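Local coordinates for protein cyanuric acid amidohydrolase (Azorhizobium caulinodans, PDB 4NQ3) that hydrolyses the s-triazine ring of cyanuric acid to carboxybiuret, a step in the breakdown of atrazine and melamine, and works as a homotetramer, at residues 79-89 with 327-335; 256-266 with 316-324. All coordinates share one frame; numbering follows the deposited sequence.

How the interactions relate
Interactions 1 and 2 lie side by side, their centres about 13 Å apart, and use consecutive parts of repeating unit C, helix 309-325 in interaction 2 and the following strand 331-334 in interaction 1. Interaction 1 joins this strand to repeating unit A at the barbituric acid site, where G80 and G334 bind the ligand through their backbones; interaction 2 packs another face of the helix within unit C. The two meet directly: M86 CE is 3.5 Å from A318 CB, I330 CD1 is 3.7 Å from A318 O, and H327 O is 3.4 Å from A322 CB. Interaction 2 stays back from the pocket, with the V317 side chain about 10 Å from the ligand. Both contacts also touch the second subunit.

Interaction 1: 79-89 with 327-335; sequences SGGTEGGMSPH and HTEIYVSGG. With BR8 (barbituric acid), chain C.
H89 and E329 meet where repeating units A and C of this threefold cyclic amide hydrolase fold adjoin, and the same two segments run on to the substrate pocket. E329 CG approaches the H89 ring off-centre, 4.1 Å from the centroid and 30° off the normal, a CH-pi contact, while I330 O sits in the ring plane at the CE1 edge. The imidazole is held by ND1, which donates to S87 O at 2.7 Å, in the ring plane. E329 OE1 forms a salt bridge with R8, while a water links OE2 to P88 O and to S87 OG, which also bonds to R298 O of the second subunit. Between the segments, S87 N donates to T328 O (2.9 Å), reaching it from above the carbonyl plane. In selenomethionine M86, CG anti to the backbone N (chi1 -170°) and an extended chi2 carry SE to 3.7 Å from V332 CB. At the pocket end S79 CB packs obliquely against the Y331 ring, and K40 holds S79 OG as K285 holds S333 OG. Barbituric acid bridges the two strand ends: it accepts from G80 N at O2 and donates from N3 to G80 O. Its O4 completes the bridge by accepting from G334 N at 2.8 Å, with an N-H...O angle of 167°.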
ATOM      1  N   SER A  79      16.518  -8.292   8.528  1.00 21.07           N
ATOM      2  CA  SER A  79      15.653  -8.483   7.373  1.00 24.60           C
ATOM      3  C   SER A  79      14.254  -8.038   7.696  1.00 29.28           C
ATOM      4  O   SER A  79      13.631  -8.589   8.608  1.00 33.94           O
ATOM      5  CB  SER A  79      15.628  -9.934   6.933  1.00 29.48           C
ATOM      6  OG  SER A  79      14.873 -10.046   5.747  1.00 38.16           O
ATOM      7  N   GLY A  80      13.787  -7.011   6.984  1.00 26.20           N
ATOM      8  CA  GLY A  80      12.467  -6.444   7.198  1.00 22.72           C
ATOM      9  C   GLY A  80      11.391  -7.265   6.521  1.00 25.21           C
ATOM     10  O   GLY A  80      11.676  -8.172   5.726  1.00 24.14           O
ATOM     11  N   GLY A  81      10.144  -6.956   6.840  1.00 24.81           N
ATOM     12  CA  GLY A  81       9.019  -7.614   6.196  1.00 26.25           C
ATOM     13  C   GLY A  81       8.496  -8.787   7.007  1.00 30.08           C
ATOM     14  O   GLY A  81       9.027  -9.899   6.897  1.00 32.05           O
ATOM     15  N   THR A  82       7.467  -8.547   7.824  1.00 20.88           N
ATOM     16  CA  THR A  82       6.867  -9.620   8.602  1.00 25.88           C
ATOM     17  C   THR A  82       5.369  -9.684   8.297  1.00 30.16           C
ATOM     18  O   THR A  82       4.529  -9.396   9.149  1.00 31.80           O
ATOM     19  CB  THR A  82       7.097  -9.426  10.116  1.00 25.39           C
ATOM     20  OG1 THR A  82       6.344  -8.304  10.585  1.00 28.03           O
ATOM     21  CG2 THR A  82       8.572  -9.185  10.417  1.00 23.17           C
ATOM     22  N   GLU A  83       5.048 -10.119   7.083  1.00 30.76           N
ATOM     23  CA  GLU A  83       3.675 -10.117   6.600  1.00 28.90           C
ATOM     24  C   GLU A  83       2.944 -11.335   7.119  1.00 29.98           C
ATOM     25  O   GLU A  83       3.547 -12.217   7.735  1.00 30.93           O
ATOM     26  CB  GLU A  83       3.642 -10.085   5.070  1.00 28.13           C
ATOM     27  CG  GLU A  83       4.191  -8.780   4.461  1.00 33.35           C
ATOM     28  CD  GLU A  83       5.734  -8.723   4.413  1.00 35.34           C
ATOM     29  OE1 GLU A  83       6.396  -9.715   4.810  1.00 35.68           O
ATOM     30  OE2 GLU A  83       6.288  -7.692   3.956  1.00 32.54           O
ATOM     31  N   GLY A  84       1.642 -11.393   6.867  1.00 28.55           N
ATOM     32  CA  GLY A  84       0.875 -12.508   7.367  1.00 30.81           C
ATOM     33  C   GLY A  84       1.010 -12.560   8.873  1.00 33.21           C
ATOM     34  O   GLY A  84       0.945 -11.533   9.548  1.00 35.06           O
ATOM     35  N   GLY A  85       1.188 -13.756   9.415  1.00 32.00           N
ATOM     36  CA  GLY A  85       1.255 -13.889  10.854  1.00 30.64           C
ATOM     37  C   GLY A  85       2.681 -13.931  11.355  1.00 32.87           C
ATOM     38  O   GLY A  85       2.912 -14.110  12.543  1.00 38.44           O
HETATM   39  N   MSE A  86       3.637 -13.772  10.447  1.00 36.11           N
HETATM   40  CA  MSE A  86       5.050 -13.916  10.793  1.00 32.63           C
HETATM   41  C   MSE A  86       5.404 -12.997  11.948  1.00 34.23           C
HETATM   42  O   MSE A  86       5.020 -11.835  11.943  1.00 40.06           O
HETATM   43  CB  MSE A  86       5.935 -13.620   9.590  1.00 32.85           C
HETATM   44  CG  MSE A  86       7.375 -13.991   9.816  1.00 33.44           C
HETATM   45 SE   MSE A  86       8.357 -13.766   8.176  0.52 27.29          SE
HETATM   46  CE  MSE A  86       6.843 -13.294   7.012  1.00 21.66           C
ATOM     47  N   SER A  87       6.128 -13.530  12.932  1.00 35.35           N
ATOM     48  CA  SER A  87       6.356 -12.856  14.212  1.00 29.35           C
ATOM     49  C   SER A  87       7.757 -12.230  14.358  1.00 29.03           C
ATOM     50  O   SER A  87       8.772 -12.926  14.313  1.00 30.45           O
ATOM     51  CB  SER A  87       6.110 -13.862  15.334  1.00 24.46           C
ATOM     52  OG  SER A  87       6.387 -13.318  16.600  1.00 21.60           O
ATOM     53  N   PRO A  88       7.814 -10.908  14.562  1.00 27.07           N
ATOM     54  CA  PRO A  88       9.096 -10.208  14.695  1.00 26.39           C
ATOM     55  C   PRO A  88       9.970 -10.722  15.832  1.00 27.84           C
ATOM     56  O   PRO A  88       9.504 -10.841  16.974  1.00 35.00           O
ATOM     57  CB  PRO A  88       8.672  -8.760  14.953  1.00 27.56           C
ATOM     58  CG  PRO A  88       7.315  -8.666  14.355  1.00 20.63           C
ATOM     59  CD  PRO A  88       6.676  -9.983  14.587  1.00 20.93           C
ATOM     60  N   HIS A  89      11.233 -10.991  15.517  1.00 26.31           N
ATOM     61  CA  HIS A  89      12.188 -11.528  16.494  1.00 28.96           C
ATOM     62  C   HIS A  89      13.653 -11.338  16.111  1.00 27.50           C
ATOM     63  O   HIS A  89      13.968 -10.995  14.970  1.00 29.45           O
ATOM     64  CB  HIS A  89      11.932 -13.010  16.690  1.00 25.78           C
ATOM     65  CG  HIS A  89      12.169 -13.810  15.455  1.00 23.41           C
ATOM     66  ND1 HIS A  89      11.267 -13.840  14.416  1.00 23.32           N
ATOM     67  CD2 HIS A  89      13.209 -14.588  15.079  1.00 18.35           C
ATOM     68  CE1 HIS A  89      11.732 -14.618  13.452  1.00 21.10           C
ATOM     69  NE2 HIS A  89      12.910 -15.086  13.831  1.00 22.29           N
ATOM     70  N   HIS A 327       4.496 -22.872  14.494  1.00 43.68           N
ATOM     71  CA  HIS A 327       4.605 -21.554  15.114  1.00 35.35           C
ATOM     72  C   HIS A 327       5.006 -20.506  14.104  1.00 33.39           C
ATOM     73  O   HIS A 327       5.308 -20.826  12.960  1.00 32.66           O
ATOM     74  CB  HIS A 327       5.596 -21.572  16.262  1.00 33.02           C
ATOM     75  CG  HIS A 327       7.019 -21.744  15.839  1.00 35.81           C
ATOM     76  ND1 HIS A 327       7.891 -20.683  15.716  1.00 37.82           N
ATOM     77  CD2 HIS A 327       7.733 -22.858  15.546  1.00 40.18           C
ATOM     78  CE1 HIS A 327       9.081 -21.136  15.355  1.00 39.66           C
ATOM     79  NE2 HIS A 327       9.011 -22.453  15.246  1.00 41.55           N
ATOM     80  N   THR A 328       4.980 -19.247  14.517  1.00 35.47           N
ATOM     81  CA  THR A 328       5.154 -18.164  13.564  1.00 31.66           C
ATOM     82  C   THR A 328       6.428 -17.376  13.771  1.00 33.15           C
ATOM     83  O   THR A 328       6.655 -16.383  13.091  1.00 35.42           O
ATOM     84  CB  THR A 328       3.990 -17.213  13.621  1.00 29.37           C
ATOM     85  OG1 THR A 328       3.897 -16.705  14.952  1.00 27.12           O
ATOM     86  CG2 THR A 328       2.705 -17.943  13.241  1.00 27.44           C
ATOM     87  N   GLU A 329       7.265 -17.807  14.705  1.00 32.81           N
ATOM     88  CA  GLU A 329       8.522 -17.105  14.944  1.00 30.67           C
ATOM     89  C   GLU A 329       9.590 -17.678  14.006  1.00 24.49           C
ATOM     90  O   GLU A 329      10.551 -18.281  14.453  1.00 27.50           O
ATOM     91  CB  GLU A 329       8.960 -17.229  16.409  1.00 30.53           C
ATOM     92  CG  GLU A 329       9.480 -15.951  17.070  1.00 31.21           C
ATOM     93  CD  GLU A 329       9.585 -16.098  18.589  1.00 44.17           C
ATOM     94  OE1 GLU A 329      10.266 -17.044  19.038  1.00 50.81           O
ATOM     95  OE2 GLU A 329       8.967 -15.299  19.341  1.00 48.53           O
ATOM     96  N   ILE A 330       9.382 -17.529  12.702  1.00 26.49           N
ATOM     97  CA  ILE A 330      10.324 -18.031  11.695  1.00 28.64           C
ATOM     98  C   ILE A 330      10.936 -16.913  10.838  1.00 29.40           C
ATOM     99  O   ILE A 330      10.310 -15.881  10.598  1.00 36.28           O
ATOM    100  CB  ILE A 330       9.640 -19.067  10.779  1.00 27.81           C
ATOM    101  CG1 ILE A 330       8.457 -18.446  10.077  1.00 25.69           C
ATOM    102  CG2 ILE A 330       9.050 -20.201  11.583  1.00 25.13           C
ATOM    103  CD1 ILE A 330       7.547 -19.504   9.555  1.00 29.22           C
ATOM    104  N   TYR A 331      12.152 -17.141  10.354  1.00 31.52           N
ATOM    105  CA  TYR A 331      12.874 -16.147   9.563  1.00 26.70           C
ATOM    106  C   TYR A 331      12.639 -16.429   8.082  1.00 22.12           C
ATOM    107  O   TYR A 331      13.175 -17.373   7.531  1.00 35.60           O
ATOM    108  CB  TYR A 331      14.378 -16.158   9.921  1.00 21.91           C
ATOM    109  CG  TYR A 331      15.240 -15.230   9.072  1.00 28.13           C
ATOM    110  CD1 TYR A 331      15.591 -15.579   7.779  1.00 30.59           C
ATOM    111  CD2 TYR A 331      15.711 -14.015   9.562  1.00 26.22           C
ATOM    112  CE1 TYR A 331      16.364 -14.759   6.989  1.00 31.63           C
ATOM    113  CE2 TYR A 331      16.498 -13.179   8.769  1.00 26.35           C
ATOM    114  CZ  TYR A 331      16.815 -13.565   7.475  1.00 30.32           C
ATOM    115  OH  TYR A 331      17.586 -12.780   6.632  1.00 40.78           O
ATOM    116  N   VAL A 332      11.778 -15.640   7.458  1.00 31.43           N
ATOM    117  CA  VAL A 332      11.499 -15.756   6.027  1.00 24.20           C
ATOM    118  C   VAL A 332      11.850 -14.472   5.307  1.00 22.09           C
ATOM    119  O   VAL A 332      11.402 -13.404   5.678  1.00 22.39           O
ATOM    120  CB  VAL A 332      10.032 -16.055   5.761  1.00 22.66           C
ATOM    121  CG1 VAL A 332       9.784 -16.174   4.268  1.00 23.04           C
ATOM    122  CG2 VAL A 332       9.625 -17.312   6.490  1.00 29.19           C
ATOM    123  N   SER A 333      12.597 -14.599   4.230  1.00 31.47           N
ATOM    124  CA  SER A 333      13.195 -13.470   3.538  1.00 32.67           C
ATOM    125  C   SER A 333      12.807 -13.522   2.050  1.00 37.49           C
ATOM    126  O   SER A 333      12.825 -14.591   1.449  1.00 44.49           O
ATOM    127  CB  SER A 333      14.709 -13.518   3.719  1.00 29.47           C
ATOM    128  OG  SER A 333      15.340 -12.606   2.857  1.00 35.54           O
ATOM    129  N   GLY A 334      12.433 -12.390   1.462  1.00 33.17           N
ATOM    130  CA  GLY A 334      11.880 -12.390   0.109  1.00 31.01           C
ATOM    131  C   GLY A 334      12.908 -12.128  -0.972  1.00 28.78           C
ATOM    132  O   GLY A 334      13.921 -11.502  -0.716  1.00 29.72           O
ATOM    133  N   GLY A 335      12.647 -12.605  -2.183  1.00 29.47           N
ATOM    134  CA  GLY A 335      13.515 -12.353  -3.322  1.00 29.48           C
ATOM    135  C   GLY A 335      14.643 -13.364  -3.404  1.00 36.25           C
ATOM    136  O   GLY A 335      15.643 -13.263  -2.690  1.00 46.16           O
TER
HETATM  137  N1  BR8 C 401      15.408  -7.062   2.511  1.00 21.67           N
HETATM  138  C2  BR8 C 401      14.598  -7.113   3.592  1.00 23.39           C
HETATM  139  O2  BR8 C 401      14.629  -6.185   4.376  1.00 22.38           O
HETATM  140  N3  BR8 C 401      13.762  -8.177   3.783  1.00 31.64           N
HETATM  141  C4  BR8 C 401      13.706  -9.258   2.866  1.00 29.46           C
HETATM  142  O4  BR8 C 401      12.937 -10.193   3.069  1.00 35.02           O
HETATM  143  C5  BR8 C 401      14.600  -9.342   1.627  1.00 22.87           C
HETATM  144  C6  BR8 C 401      15.451  -8.081   1.563  1.00 18.61           C
HETATM  145  O8  BR8 C 401      16.214  -7.933   0.636  1.00 24.37           O
HETATM  146  O   HOH W   1       2.156 -14.707  15.085  1.00 18.27           O
HETATM  147  O   HOH W   2       7.403 -12.574  18.803  1.00 45.67           O

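Interaction 2: 256-266 with 316-324; sequences MADAIDVTPVK and FVAGALAGV
In repeating unit C, one flank of helix 309-325 packs against the connection that leaves strand 249-256 and enters helix 263-271. The evidence is a row of apolar contacts spaced along the helix: F316, V317, A320, L321 and V324 meet the connection on successive turns. At the F316 end, A259 CB lies near the plane of the phenyl ring at its CD2 edge, 4.0 Å away, and I260 CG2 meets CE2 of the same ring obliquely. F316 has its CG anti to the backbone N (chi1 -164°), which turns the ring towards A259 and I260. V317 CG2 sits 4.0 Å from A259 CB, and V317 CG1 lies near SE of selenomethionine M256. Midway, V262 CG1 rests on A320 CB at 3.9 Å, while V262 CB faces V324 CG2 at 3.7 Å. V265 brings CG2 to L321 CD2 (3.6 Å) and the two side chains meet at a slant. K266 lies across V324 at about a right angle, its CG approaching CG1. The connection has its own polar bracing: A257 N donates almost straight to D261 OD2 (2.9 Å, 175°), I260 N bonds to D258 OD1 in an Asx turn, and a type I beta turn spans D258 to D261. R295 pairs with D258 OD2. V265 and M256 touch V347, while V317 and L321 touch strand 281-286, consistent with helices 263-271 and 309-325 packing on one face of a mixed sheet with strand order 249-256, 345-352, 281-286, 331-334.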
HETATM    1  N   MSE A 256      13.491 -25.519  -1.531  1.00 36.30           N
HETATM    2  CA  MSE A 256      12.110 -25.546  -1.962  1.00 36.50           C
HETATM    3  C   MSE A 256      12.030 -25.354  -3.473  1.00 41.92           C
HETATM    4  O   MSE A 256      12.534 -24.358  -4.006  1.00 41.99           O
HETATM    5  CB  MSE A 256      11.318 -24.464  -1.257  1.00 38.97           C
HETATM    6  CG  MSE A 256      11.257 -24.626   0.241  1.00 42.54           C
HETATM    7 SE   MSE A 256      10.261 -23.120   1.030  1.00 59.87          SE
HETATM    8  CE  MSE A 256       8.432 -23.721   0.554  0.77 34.71           C
ATOM      9  N   ALA A 257      11.393 -26.306  -4.153  1.00 47.90           N
ATOM     10  CA  ALA A 257      11.266 -26.272  -5.604  1.00 41.27           C
ATOM     11  C   ALA A 257      10.367 -25.109  -6.014  1.00 43.88           C
ATOM     12  O   ALA A 257      10.603 -24.437  -7.029  1.00 48.89           O
ATOM     13  CB  ALA A 257      10.727 -27.569  -6.098  1.00 39.43           C
ATOM     14  N   ASP A 258       9.332 -24.878  -5.211  1.00 46.94           N
ATOM     15  CA  ASP A 258       8.492 -23.694  -5.365  1.00 43.54           C
ATOM     16  C   ASP A 258       7.919 -23.241  -4.007  1.00 42.11           C
ATOM     17  O   ASP A 258       8.308 -23.751  -2.947  1.00 36.89           O
ATOM     18  CB  ASP A 258       7.373 -23.936  -6.379  1.00 42.90           C
ATOM     19  CG  ASP A 258       6.546 -25.156  -6.064  1.00 54.43           C
ATOM     20  OD1 ASP A 258       6.384 -25.472  -4.864  1.00 47.27           O
ATOM     21  OD2 ASP A 258       6.058 -25.803  -7.027  1.00 61.95           O
ATOM     22  N   ALA A 259       6.996 -22.284  -4.063  1.00 43.58           N
ATOM     23  CA  ALA A 259       6.526 -21.577  -2.878  1.00 35.90           C
ATOM     24  C   ALA A 259       5.715 -22.463  -1.942  1.00 44.11           C
ATOM     25  O   ALA A 259       5.498 -22.104  -0.790  1.00 47.24           O
ATOM     26  CB  ALA A 259       5.724 -20.353  -3.275  1.00 36.01           C
ATOM     27  N   ILE A 260       5.251 -23.610  -2.408  1.00 39.40           N
ATOM     28  CA  ILE A 260       4.488 -24.457  -1.504  1.00 40.74           C
ATOM     29  C   ILE A 260       5.144 -25.818  -1.313  1.00 56.67           C
ATOM     30  O   ILE A 260       4.513 -26.772  -0.838  1.00 56.83           O
ATOM     31  CB  ILE A 260       3.044 -24.649  -1.978  1.00 43.64           C
ATOM     32  CG1 ILE A 260       3.018 -25.229  -3.387  1.00 45.97           C
ATOM     33  CG2 ILE A 260       2.279 -23.337  -1.911  1.00 42.99           C
ATOM     34  CD1 ILE A 260       1.643 -25.423  -3.901  1.00 49.08           C
ATOM     35  N   ASP A 261       6.428 -25.894  -1.648  1.00 48.01           N
ATOM     36  CA  ASP A 261       7.174 -27.135  -1.496  1.00 48.98           C
ATOM     37  C   ASP A 261       7.711 -27.256  -0.072  1.00 49.56           C
ATOM     38  O   ASP A 261       8.808 -26.780   0.224  1.00 53.02           O
ATOM     39  CB  ASP A 261       8.316 -27.199  -2.511  1.00 50.62           C
ATOM     40  CG  ASP A 261       9.025 -28.535  -2.501  1.00 59.19           C
ATOM     41  OD1 ASP A 261       8.371 -29.541  -2.133  1.00 68.17           O
ATOM     42  OD2 ASP A 261      10.227 -28.578  -2.864  1.00 56.17           O
ATOM     43  N   VAL A 262       6.932 -27.879   0.810  1.00 49.29           N
ATOM     44  CA  VAL A 262       7.269 -27.900   2.235  1.00 49.85           C
ATOM     45  C   VAL A 262       8.019 -29.168   2.594  1.00 54.66           C
ATOM     46  O   VAL A 262       8.333 -29.391   3.763  1.00 63.16           O
ATOM     47  CB  VAL A 262       6.017 -27.767   3.143  1.00 47.30           C
ATOM     48  CG1 VAL A 262       5.517 -26.322   3.184  1.00 39.94           C
ATOM     49  CG2 VAL A 262       4.929 -28.718   2.686  1.00 55.30           C
ATOM     50  N   THR A 263       8.278 -30.010   1.596  1.00 51.99           N
ATOM     51  CA  THR A 263       8.941 -31.298   1.821  1.00 54.31           C
ATOM     52  C   THR A 263      10.405 -31.218   2.318  1.00 51.58           C
ATOM     53  O   THR A 263      10.814 -32.024   3.154  1.00 52.40           O
ATOM     54  CB  THR A 263       8.904 -32.131   0.539  1.00 63.14           C
ATOM     55  OG1 THR A 263       9.122 -31.254  -0.570  1.00 77.10           O
ATOM     56  CG2 THR A 263       7.543 -32.750   0.338  1.00 57.81           C
ATOM     57  N   PRO A 264      11.195 -30.248   1.818  1.00 48.68           N
ATOM     58  CA  PRO A 264      12.560 -29.987   2.307  1.00 46.00           C
ATOM     59  C   PRO A 264      12.681 -29.793   3.816  1.00 48.33           C
ATOM     60  O   PRO A 264      13.704 -30.188   4.399  1.00 48.74           O
ATOM     61  CB  PRO A 264      12.940 -28.695   1.592  1.00 46.34           C
ATOM     62  CG  PRO A 264      12.203 -28.776   0.305  1.00 52.76           C
ATOM     63  CD  PRO A 264      10.895 -29.463   0.607  1.00 52.56           C
ATOM     64  N   VAL A 265      11.675 -29.174   4.430  1.00 47.85           N
ATOM     65  CA  VAL A 265      11.695 -28.949   5.872  1.00 48.76           C
ATOM     66  C   VAL A 265      11.426 -30.249   6.644  1.00 50.71           C
ATOM     67  O   VAL A 265      12.083 -30.547   7.644  1.00 50.08           O
ATOM     68  CB  VAL A 265      10.652 -27.873   6.286  1.00 39.89           C
ATOM     69  CG1 VAL A 265      10.489 -27.813   7.792  1.00 34.50           C
ATOM     70  CG2 VAL A 265      11.094 -26.540   5.788  1.00 42.34           C
ATOM     71  N   LYS A 266      10.469 -31.035   6.172  1.00 50.82           N
ATOM     72  CA  LYS A 266      10.176 -32.294   6.833  1.00 53.73           C
ATOM     73  C   LYS A 266      11.408 -33.204   6.715  1.00 55.64           C
ATOM     74  O   LYS A 266      11.781 -33.892   7.673  1.00 62.91           O
ATOM     75  CB  LYS A 266       8.924 -32.939   6.227  1.00 53.13           C
ATOM     76  CG  LYS A 266       7.683 -32.021   6.239  1.00 60.35           C
ATOM     77  CD  LYS A 266       6.489 -32.642   5.475  1.00 75.32           C
ATOM     78  CE  LYS A 266       5.224 -31.771   5.512  1.00 77.92           C
ATOM     79  NZ  LYS A 266       4.023 -32.418   4.895  1.00 80.34           N
ATOM     80  N   PHE A 316       3.145 -15.506   1.958  1.00 30.29           N
ATOM     81  CA  PHE A 316       2.683 -16.791   1.462  1.00 26.61           C
ATOM     82  C   PHE A 316       3.544 -17.936   1.957  1.00 30.03           C
ATOM     83  O   PHE A 316       3.039 -18.884   2.564  1.00 29.30           O
ATOM     84  CB  PHE A 316       2.661 -16.796  -0.058  1.00 34.17           C
ATOM     85  CG  PHE A 316       1.857 -17.906  -0.638  1.00 40.64           C
ATOM     86  CD1 PHE A 316       0.469 -17.952  -0.447  1.00 39.14           C
ATOM     87  CD2 PHE A 316       2.474 -18.910  -1.393  1.00 44.14           C
ATOM     88  CE1 PHE A 316      -0.289 -18.984  -0.994  1.00 38.89           C
ATOM     89  CE2 PHE A 316       1.717 -19.961  -1.956  1.00 40.18           C
ATOM     90  CZ  PHE A 316       0.339 -19.995  -1.754  1.00 37.83           C
ATOM     91  N   VAL A 317       4.849 -17.847   1.735  1.00 32.28           N
ATOM     92  CA  VAL A 317       5.723 -18.920   2.187  1.00 32.89           C
ATOM     93  C   VAL A 317       5.764 -19.013   3.723  1.00 36.09           C
ATOM     94  O   VAL A 317       5.897 -20.109   4.263  1.00 43.02           O
ATOM     95  CB  VAL A 317       7.162 -18.738   1.654  1.00 32.44           C
ATOM     96  CG1 VAL A 317       8.124 -19.737   2.316  1.00 25.36           C
ATOM     97  CG2 VAL A 317       7.185 -18.841   0.134  1.00 28.28           C
ATOM     98  N   ALA A 318       5.641 -17.889   4.432  1.00 32.43           N
ATOM     99  CA  ALA A 318       5.657 -17.946   5.896  1.00 33.54           C
ATOM    100  C   ALA A 318       4.495 -18.810   6.380  1.00 32.30           C
ATOM    101  O   ALA A 318       4.645 -19.641   7.281  1.00 32.61           O
ATOM    102  CB  ALA A 318       5.596 -16.548   6.514  1.00 24.19           C
ATOM    103  N   GLY A 319       3.345 -18.630   5.741  1.00 27.68           N
ATOM    104  CA  GLY A 319       2.178 -19.419   6.061  1.00 29.14           C
ATOM    105  C   GLY A 319       2.407 -20.900   5.806  1.00 42.11           C
ATOM    106  O   GLY A 319       2.102 -21.724   6.664  1.00 45.56           O
ATOM    107  N   ALA A 320       2.954 -21.254   4.643  1.00 39.63           N
ATOM    108  CA  ALA A 320       3.208 -22.665   4.360  1.00 37.81           C
ATOM    109  C   ALA A 320       4.115 -23.299   5.443  1.00 40.21           C
ATOM    110  O   ALA A 320       3.737 -24.291   6.066  1.00 45.97           O
ATOM    111  CB  ALA A 320       3.831 -22.826   2.971  1.00 28.38           C
ATOM    112  N   LEU A 321       5.271 -22.694   5.714  1.00 38.40           N
ATOM    113  CA  LEU A 321       6.217 -23.228   6.704  1.00 39.19           C
ATOM    114  C   LEU A 321       5.640 -23.255   8.134  1.00 42.76           C
ATOM    115  O   LEU A 321       5.832 -24.219   8.884  1.00 36.39           O
ATOM    116  CB  LEU A 321       7.509 -22.416   6.676  1.00 25.98           C
ATOM    117  CG  LEU A 321       8.304 -22.531   5.383  1.00 26.02           C
ATOM    118  CD1 LEU A 321       9.543 -21.682   5.422  1.00 25.22           C
ATOM    119  CD2 LEU A 321       8.678 -23.952   5.125  1.00 26.95           C
ATOM    120  N   ALA A 322       4.962 -22.174   8.512  1.00 40.05           N
ATOM    121  CA  ALA A 322       4.332 -22.079   9.820  1.00 39.67           C
ATOM    122  C   ALA A 322       3.306 -23.185  10.011  1.00 43.35           C
ATOM    123  O   ALA A 322       3.146 -23.722  11.106  1.00 47.60           O
ATOM    124  CB  ALA A 322       3.675 -20.723   9.988  1.00 40.31           C
ATOM    125  N   GLY A 323       2.625 -23.542   8.931  1.00 43.75           N
ATOM    126  CA  GLY A 323       1.665 -24.630   8.969  1.00 49.74           C
ATOM    127  C   GLY A 323       2.309 -25.980   9.252  1.00 51.65           C
ATOM    128  O   GLY A 323       1.649 -26.910   9.731  1.00 59.02           O
ATOM    129  N   VAL A 324       3.599 -26.087   8.963  1.00 45.92           N
ATOM    130  CA  VAL A 324       4.315 -27.342   9.114  1.00 40.76           C
ATOM    131  C   VAL A 324       4.991 -27.384  10.460  1.00 47.08           C
ATOM    132  O   VAL A 324       5.006 -28.405  11.149  1.00 56.50           O
ATOM    133  CB  VAL A 324       5.384 -27.533   8.009  1.00 44.13           C
ATOM    134  CG1 VAL A 324       6.263 -28.730   8.317  1.00 31.28           C
ATOM    135  CG2 VAL A 324       4.719 -27.672   6.629  1.00 44.42           C
TER